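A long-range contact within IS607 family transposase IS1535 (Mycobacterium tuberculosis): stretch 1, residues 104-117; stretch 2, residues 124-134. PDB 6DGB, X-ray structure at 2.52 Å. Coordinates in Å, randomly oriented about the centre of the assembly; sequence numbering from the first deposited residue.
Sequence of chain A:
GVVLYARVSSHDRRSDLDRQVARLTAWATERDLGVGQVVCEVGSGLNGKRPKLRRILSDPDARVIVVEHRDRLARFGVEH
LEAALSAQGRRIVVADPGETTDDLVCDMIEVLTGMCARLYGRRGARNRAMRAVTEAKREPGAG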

ATOM      1  N   LEU A 104      -4.899  -9.002 -10.911  1.00 53.78           N
ATOM      2  CA  LEU A 104      -5.636  -7.741 -10.764  1.00 52.95           C
ATOM      3  C   LEU A 104      -7.139  -7.864 -10.465  1.00 57.79           C
ATOM      4  O   LEU A 104      -7.631  -7.184  -9.568  1.00 56.46           O
ATOM      5  CB  LEU A 104      -5.395  -6.902 -12.028  1.00 53.24           C
ATOM      6  CG  LEU A 104      -5.795  -5.453 -12.034  1.00 57.08           C
ATOM      7  CD1 LEU A 104      -5.061  -4.669 -10.964  1.00 56.28           C
ATOM      8  CD2 LEU A 104      -5.496  -4.861 -13.374  1.00 60.10           C
ATOM      9  N   VAL A 105      -7.848  -8.712 -11.228  1.00 56.18           N
ATOM     10  CA  VAL A 105      -9.284  -8.989 -11.103  1.00 56.40           C
ATOM     11  C   VAL A 105      -9.572  -9.666  -9.749  1.00 60.79           C
ATOM     12  O   VAL A 105     -10.546  -9.317  -9.076  1.00 61.95           O
ATOM     13  CB  VAL A 105      -9.832  -9.750 -12.347  1.00 61.92           C
ATOM     14  CG1 VAL A 105      -8.910 -10.901 -12.774  1.00 63.26           C
ATOM     15  CG2 VAL A 105     -11.283 -10.202 -12.168  1.00 62.29           C
ATOM     16  N   CYS A 106      -8.670 -10.544  -9.303  1.00 56.13           N
ATOM     17  CA  CYS A 106      -8.775 -11.182  -7.996  1.00 55.29           C
ATOM     18  C   CYS A 106      -8.470 -10.170  -6.906  1.00 57.89           C
ATOM     19  O   CYS A 106      -9.024 -10.280  -5.812  1.00 57.93           O
ATOM     20  CB  CYS A 106      -7.878 -12.412  -7.907  1.00 56.21           C
ATOM     21  SG  CYS A 106      -8.556 -13.860  -8.751  1.00 62.46           S
ATOM     22  N   ASP A 107      -7.630  -9.155  -7.225  1.00 53.18           N
ATOM     23  CA  ASP A 107      -7.262  -8.074  -6.303  1.00 51.20           C
ATOM     24  C   ASP A 107      -8.389  -7.046  -6.218  1.00 54.91           C
ATOM     25  O   ASP A 107      -8.545  -6.410  -5.177  1.00 53.53           O
ATOM     26  CB  ASP A 107      -5.885  -7.442  -6.647  1.00 51.92           C
ATOM     27  CG  ASP A 107      -4.654  -8.210  -6.134  1.00 65.75           C
ATOM     28  OD1 ASP A 107      -4.818  -9.343  -5.602  1.00 70.71           O
ATOM     29  OD2 ASP A 107      -3.536  -7.700  -6.281  1.00 66.58           O
ATOM     30  N   MET A 108      -9.212  -6.934  -7.286  1.00 51.97           N
ATOM     31  CA  MET A 108     -10.384  -6.045  -7.374  1.00 51.19           C
ATOM     32  C   MET A 108     -11.470  -6.577  -6.412  1.00 55.43           C
ATOM     33  O   MET A 108     -12.144  -5.799  -5.735  1.00 54.50           O
ATOM     34  CB  MET A 108     -10.909  -6.018  -8.821  1.00 54.35           C
ATOM     35  CG  MET A 108     -11.488  -4.692  -9.264  1.00 57.46           C
ATOM     36  SD  MET A 108     -11.334  -4.372 -11.067  1.00 62.65           S
ATOM     37  CE  MET A 108     -12.638  -5.430 -11.726  1.00 60.84           C
ATOM     38  N   ILE A 109     -11.597  -7.921  -6.330  1.00 53.09           N
ATOM     39  CA  ILE A 109     -12.539  -8.602  -5.439  1.00 53.16           C
ATOM     40  C   ILE A 109     -12.084  -8.481  -3.978  1.00 56.02           C
ATOM     41  O   ILE A 109     -12.909  -8.089  -3.161  1.00 55.67           O
ATOM     42  CB  ILE A 109     -12.834 -10.064  -5.882  1.00 57.72           C
ATOM     43  CG1 ILE A 109     -13.424 -10.086  -7.313  1.00 58.99           C
ATOM     44  CG2 ILE A 109     -13.775 -10.773  -4.888  1.00 59.02           C
ATOM     45  CD1 ILE A 109     -13.358 -11.365  -8.029  1.00 65.03           C
ATOM     46  N   GLU A 110     -10.807  -8.789  -3.630  1.00 52.60           N
ATOM     47  CA  GLU A 110     -10.353  -8.684  -2.231  1.00 52.90           C
ATOM     48  C   GLU A 110     -10.402  -7.238  -1.695  1.00 55.28           C
ATOM     49  O   GLU A 110     -10.654  -7.059  -0.502  1.00 56.50           O
ATOM     50  CB  GLU A 110      -8.991  -9.355  -1.963  1.00 55.20           C
ATOM     51  CG  GLU A 110      -7.752  -8.631  -2.482  1.00 73.48           C
ATOM     52  CD  GLU A 110      -6.497  -9.479  -2.661  1.00107.24           C
ATOM     53  OE1 GLU A 110      -6.548 -10.490  -3.400  1.00109.18           O
ATOM     54  OE2 GLU A 110      -5.440  -9.090  -2.114  1.00104.50           O
ATOM     55  N   VAL A 111     -10.259  -6.222  -2.581  1.00 48.90           N
ATOM     56  CA  VAL A 111     -10.366  -4.795  -2.236  1.00 46.29           C
ATOM     57  C   VAL A 111     -11.818  -4.471  -1.904  1.00 48.21           C
ATOM     58  O   VAL A 111     -12.096  -3.944  -0.824  1.00 49.42           O
ATOM     59  CB  VAL A 111      -9.810  -3.868  -3.368  1.00 49.14           C
ATOM     60  CG1 VAL A 111     -10.396  -2.459  -3.303  1.00 48.93           C
ATOM     61  CG2 VAL A 111      -8.295  -3.795  -3.330  1.00 48.54           C
ATOM     62  N   LEU A 112     -12.726  -4.744  -2.851  1.00 41.33           N
ATOM     63  CA  LEU A 112     -14.146  -4.495  -2.706  1.00 40.14           C
ATOM     64  C   LEU A 112     -14.747  -5.272  -1.545  1.00 43.45           C
ATOM     65  O   LEU A 112     -15.588  -4.703  -0.859  1.00 43.28           O
ATOM     66  CB  LEU A 112     -14.890  -4.805  -4.006  1.00 40.67           C
ATOM     67  CG  LEU A 112     -14.950  -3.703  -5.049  1.00 44.44           C
ATOM     68  CD1 LEU A 112     -15.047  -4.301  -6.454  1.00 45.00           C
ATOM     69  CD2 LEU A 112     -16.124  -2.738  -4.764  1.00 43.37           C
ATOM     70  N   THR A 113     -14.293  -6.524  -1.277  1.00 40.39           N
ATOM     71  CA  THR A 113     -14.794  -7.306  -0.142  1.00 42.31           C
ATOM     72  C   THR A 113     -14.529  -6.547   1.165  1.00 51.79           C
ATOM     73  O   THR A 113     -15.480  -6.245   1.884  1.00 53.34           O
ATOM     74  CB  THR A 113     -14.247  -8.751  -0.120  1.00 43.81           C
ATOM     75  OG1 THR A 113     -14.679  -9.433  -1.295  1.00 51.73           O
ATOM     76  CG2 THR A 113     -14.732  -9.545   1.095  1.00 34.85           C
ATOM     77  N   GLY A 114     -13.260  -6.212   1.422  1.00 50.15           N
ATOM     78  CA  GLY A 114     -12.812  -5.508   2.625  1.00 50.62           C
ATOM     79  C   GLY A 114     -13.433  -4.146   2.835  1.00 54.38           C
ATOM     80  O   GLY A 114     -13.761  -3.775   3.967  1.00 53.43           O
ATOM     81  N   MET A 115     -13.617  -3.413   1.728  1.00 51.73           N
ATOM     82  CA  MET A 115     -14.229  -2.097   1.708  1.00 52.10           C
ATOM     83  C   MET A 115     -15.738  -2.204   1.926  1.00 55.84           C
ATOM     84  O   MET A 115     -16.298  -1.338   2.590  1.00 57.40           O
ATOM     85  CB  MET A 115     -13.859  -1.357   0.424  1.00 54.59           C
ATOM     86  CG  MET A 115     -12.363  -0.966   0.352  1.00 59.17           C
ATOM     87  SD  MET A 115     -11.994   0.297  -0.914  1.00 63.92           S
ATOM     88  CE  MET A 115     -10.472   0.956  -0.299  1.00 60.62           C
ATOM     89  N   CYS A 116     -16.380  -3.301   1.449  1.00 50.99           N
ATOM     90  CA  CYS A 116     -17.818  -3.614   1.645  1.00 50.50           C
ATOM     91  C   CYS A 116     -18.053  -4.038   3.085  1.00 53.38           C
ATOM     92  O   CYS A 116     -19.096  -3.723   3.648  1.00 54.05           O
ATOM     93  CB  CYS A 116     -18.289  -4.716   0.693  1.00 50.83           C
ATOM     94  SG  CYS A 116     -18.680  -4.160  -0.985  1.00 53.66           S
ATOM     95  N   ALA A 117     -17.122  -4.837   3.641  1.00 48.17           N
ATOM     96  CA  ALA A 117     -17.200  -5.325   5.005  1.00 48.65           C
ATOM     97  C   ALA A 117     -17.238  -4.125   5.949  1.00 54.15           C
ATOM     98  O   ALA A 117     -18.154  -4.030   6.753  1.00 55.29           O
ATOM     99  CB  ALA A 117     -16.014  -6.225   5.316  1.00 49.16           C
TER
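Stretch 2 (124-134) GARNRAMRAVT

Stretch 1 is helical throughout; stretch 2 is helical from Ala125, with Gly124 (phi/psi 72/11°) at the N-cap position. Both helices keep i-to-i+4 bonding, as in Thr113 N to Ile109 O and Val133 N to Ala129 O (2.8 and 2.9 Å). Their N-to-C directions differ by 130°, so stretch 2 runs back obliquely across stretch 1, and the axes approach to 7.8 Å. The register is set by CA–CA distances of 4.9 Å for Leu112–Ala129 and 4.8 Å for Thr113–Arg126. Such proximity goes with alanine at the crossing: Ala129 CB lies 3.5 Å from Leu112 CB and 3.3 Å from Thr113 OG1. That hydroxyl donates to Ile109 O within its own helix (2.9 Å); no hydrogen bond joins the stretches, and the 620 Å² interface rests on packing.

Toward the C-terminal end of stretch 2, Val133 (chi1 t) fits among Val105, Met108, Ile109 and Leu112, its CG2 3.6 Å from both Ile109 CG1 and Leu112 CD1. Reciprocally, Ile109 sits among Arg126, Ala129, Met130 and Val133. Its CG2 is 3.7 Å from Met130 SD and covers one face of the Arg126 guanidinium, 3.4 Å from NH2. At the other end, Ala125 CB lies 4.0 Å from Ala117 CB, while Cys116 SG meets Arg128 CB at 3.8 Å.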

ATOM      1  N   GLY A 124     -22.103 -11.311   3.759  1.00 38.57           N
ATOM      2  CA  GLY A 124     -22.258 -11.210   2.310  1.00 36.39           C
ATOM      3  C   GLY A 124     -21.355 -10.213   1.603  1.00 35.93           C
ATOM      4  O   GLY A 124     -21.557  -9.966   0.417  1.00 35.91           O
ATOM      5  N   ALA A 125     -20.334  -9.655   2.289  1.00 29.91           N
ATOM      6  CA  ALA A 125     -19.417  -8.654   1.723  1.00 28.22           C
ATOM      7  C   ALA A 125     -18.708  -9.098   0.417  1.00 34.03           C
ATOM      8  O   ALA A 125     -18.460  -8.263  -0.465  1.00 32.61           O
ATOM      9  CB  ALA A 125     -18.401  -8.204   2.772  1.00 28.11           C
ATOM     10  N   ARG A 126     -18.394 -10.397   0.295  1.00 32.50           N
ATOM     11  CA  ARG A 126     -17.764 -10.945  -0.900  1.00 33.42           C
ATOM     12  C   ARG A 126     -18.785 -11.094  -2.052  1.00 39.89           C
ATOM     13  O   ARG A 126     -18.444 -10.865  -3.213  1.00 37.45           O
ATOM     14  CB  ARG A 126     -17.052 -12.267  -0.600  1.00 35.47           C
ATOM     15  CG  ARG A 126     -16.197 -12.700  -1.772  1.00 47.91           C
ATOM     16  CD  ARG A 126     -15.168 -13.733  -1.435  1.00 58.46           C
ATOM     17  NE  ARG A 126     -13.978 -13.526  -2.251  1.00 61.99           N
ATOM     18  CZ  ARG A 126     -13.719 -14.146  -3.396  1.00 68.38           C
ATOM     19  NH1 ARG A 126     -14.566 -15.049  -3.879  1.00 42.71           N
ATOM     20  NH2 ARG A 126     -12.601 -13.874  -4.061  1.00 60.98           N
ATOM     21  N   ASN A 127     -20.042 -11.426  -1.723  1.00 40.34           N
ATOM     22  CA  ASN A 127     -21.105 -11.515  -2.715  1.00 42.03           C
ATOM     23  C   ASN A 127     -21.387 -10.132  -3.329  1.00 45.61           C
ATOM     24  O   ASN A 127     -21.594 -10.054  -4.535  1.00 46.98           O
ATOM     25  CB  ASN A 127     -22.354 -12.144  -2.110  1.00 45.81           C
ATOM     26  CG  ASN A 127     -22.188 -13.613  -1.756  1.00 63.71           C
ATOM     27  OD1 ASN A 127     -21.426 -14.373  -2.392  1.00 52.97           O
ATOM     28  ND2 ASN A 127     -22.928 -14.046  -0.744  1.00 53.84           N
ATOM     29  N   ARG A 128     -21.305  -9.045  -2.516  1.00 40.01           N
ATOM     30  CA  ARG A 128     -21.453  -7.639  -2.928  1.00 38.31           C
ATOM     31  C   ARG A 128     -20.313  -7.316  -3.896  1.00 42.48           C
ATOM     32  O   ARG A 128     -20.586  -6.908  -5.017  1.00 43.83           O
ATOM     33  CB  ARG A 128     -21.367  -6.680  -1.720  1.00 35.32           C
ATOM     34  CG  ARG A 128     -22.490  -6.775  -0.712  1.00 43.85           C
ATOM     35  CD  ARG A 128     -22.186  -5.870   0.465  1.00 51.62           C
ATOM     36  NE  ARG A 128     -23.258  -5.889   1.454  1.00 67.82           N
ATOM     37  CZ  ARG A 128     -24.273  -5.027   1.472  1.00 95.98           C
ATOM     38  NH1 ARG A 128     -24.356  -4.069   0.554  1.00 89.68           N
ATOM     39  NH2 ARG A 128     -25.205  -5.105   2.414  1.00 87.63           N
ATOM     40  N   ALA A 129     -19.046  -7.536  -3.475  1.00 37.53           N
ATOM     41  CA  ALA A 129     -17.836  -7.358  -4.278  1.00 37.03           C
ATOM     42  C   ALA A 129     -17.911  -8.105  -5.620  1.00 45.61           C
ATOM     43  O   ALA A 129     -17.407  -7.595  -6.620  1.00 45.84           O
ATOM     44  CB  ALA A 129     -16.632  -7.851  -3.502  1.00 37.22           C
ATOM     45  N   MET A 130     -18.528  -9.309  -5.639  1.00 45.73           N
ATOM     46  CA  MET A 130     -18.678 -10.156  -6.834  1.00 47.39           C
ATOM     47  C   MET A 130     -19.631  -9.557  -7.866  1.00 48.14           C
ATOM     48  O   MET A 130     -19.333  -9.605  -9.055  1.00 48.23           O
ATOM     49  CB  MET A 130     -19.151 -11.566  -6.456  1.00 52.91           C
ATOM     50  CG  MET A 130     -18.151 -12.377  -5.644  1.00 57.96           C
ATOM     51  SD  MET A 130     -16.562 -12.679  -6.417  1.00 63.30           S
ATOM     52  CE  MET A 130     -17.036 -13.863  -7.697  1.00 62.79           C
ATOM     53  N   ARG A 131     -20.781  -9.021  -7.418  1.00 42.32           N
ATOM     54  CA  ARG A 131     -21.771  -8.374  -8.288  1.00 42.48           C
ATOM     55  C   ARG A 131     -21.191  -7.052  -8.813  1.00 45.88           C
ATOM     56  O   ARG A 131     -21.520  -6.627  -9.923  1.00 46.45           O
ATOM     57  CB  ARG A 131     -23.063  -8.060  -7.530  1.00 42.82           C
ATOM     58  CG  ARG A 131     -23.862  -9.250  -7.007  1.00 56.36           C
ATOM     59  CD  ARG A 131     -25.031  -8.832  -6.105  1.00 65.96           C
ATOM     60  NE  ARG A 131     -24.718  -7.653  -5.283  1.00 81.51           N
ATOM     61  CZ  ARG A 131     -25.094  -7.462  -4.018  1.00 98.63           C
ATOM     62  NH1 ARG A 131     -25.776  -8.401  -3.369  1.00 92.05           N
ATOM     63  NH2 ARG A 131     -24.758  -6.343  -3.382  1.00 78.37           N
ATOM     64  N   ALA A 132     -20.343  -6.394  -7.993  1.00 41.16           N
ATOM     65  CA  ALA A 132     -19.680  -5.128  -8.305  1.00 40.54           C
ATOM     66  C   ALA A 132     -18.631  -5.296  -9.390  1.00 44.91           C
ATOM     67  O   ALA A 132     -18.682  -4.536 -10.357  1.00 44.90           O
ATOM     68  CB  ALA A 132     -19.051  -4.525  -7.059  1.00 40.14           C
ATOM     69  N   VAL A 133     -17.697  -6.287  -9.248  1.00 41.22           N
ATOM     70  CA  VAL A 133     -16.647  -6.596 -10.230  1.00 41.55           C
ATOM     71  C   VAL A 133     -17.310  -6.973 -11.560  1.00 51.08           C
ATOM     72  O   VAL A 133     -16.790  -6.655 -12.629  1.00 51.99           O
ATOM     73  CB  VAL A 133     -15.642  -7.660  -9.684  1.00 44.20           C
ATOM     74  CG1 VAL A 133     -14.985  -8.486 -10.790  1.00 44.36           C
ATOM     75  CG2 VAL A 133     -14.587  -6.992  -8.814  1.00 42.21           C
ATOM     76  N   THR A 134     -18.515  -7.552 -11.466  1.00 51.25           N
ATOM     77  CA  THR A 134     -19.344  -7.978 -12.583  1.00 54.33           C
ATOM     78  C   THR A 134     -19.932  -6.752 -13.317  1.00 61.35           C
ATOM     79  O   THR A 134     -19.794  -6.693 -14.534  1.00 64.02           O
ATOM     80  CB  THR A 134     -20.362  -9.020 -12.079  1.00 58.86           C
ATOM     81  OG1 THR A 134     -19.673 -10.264 -11.849  1.00 55.00           O
ATOM     82  CG2 THR A 134     -21.560  -9.211 -13.014  1.00 57.82           C
TER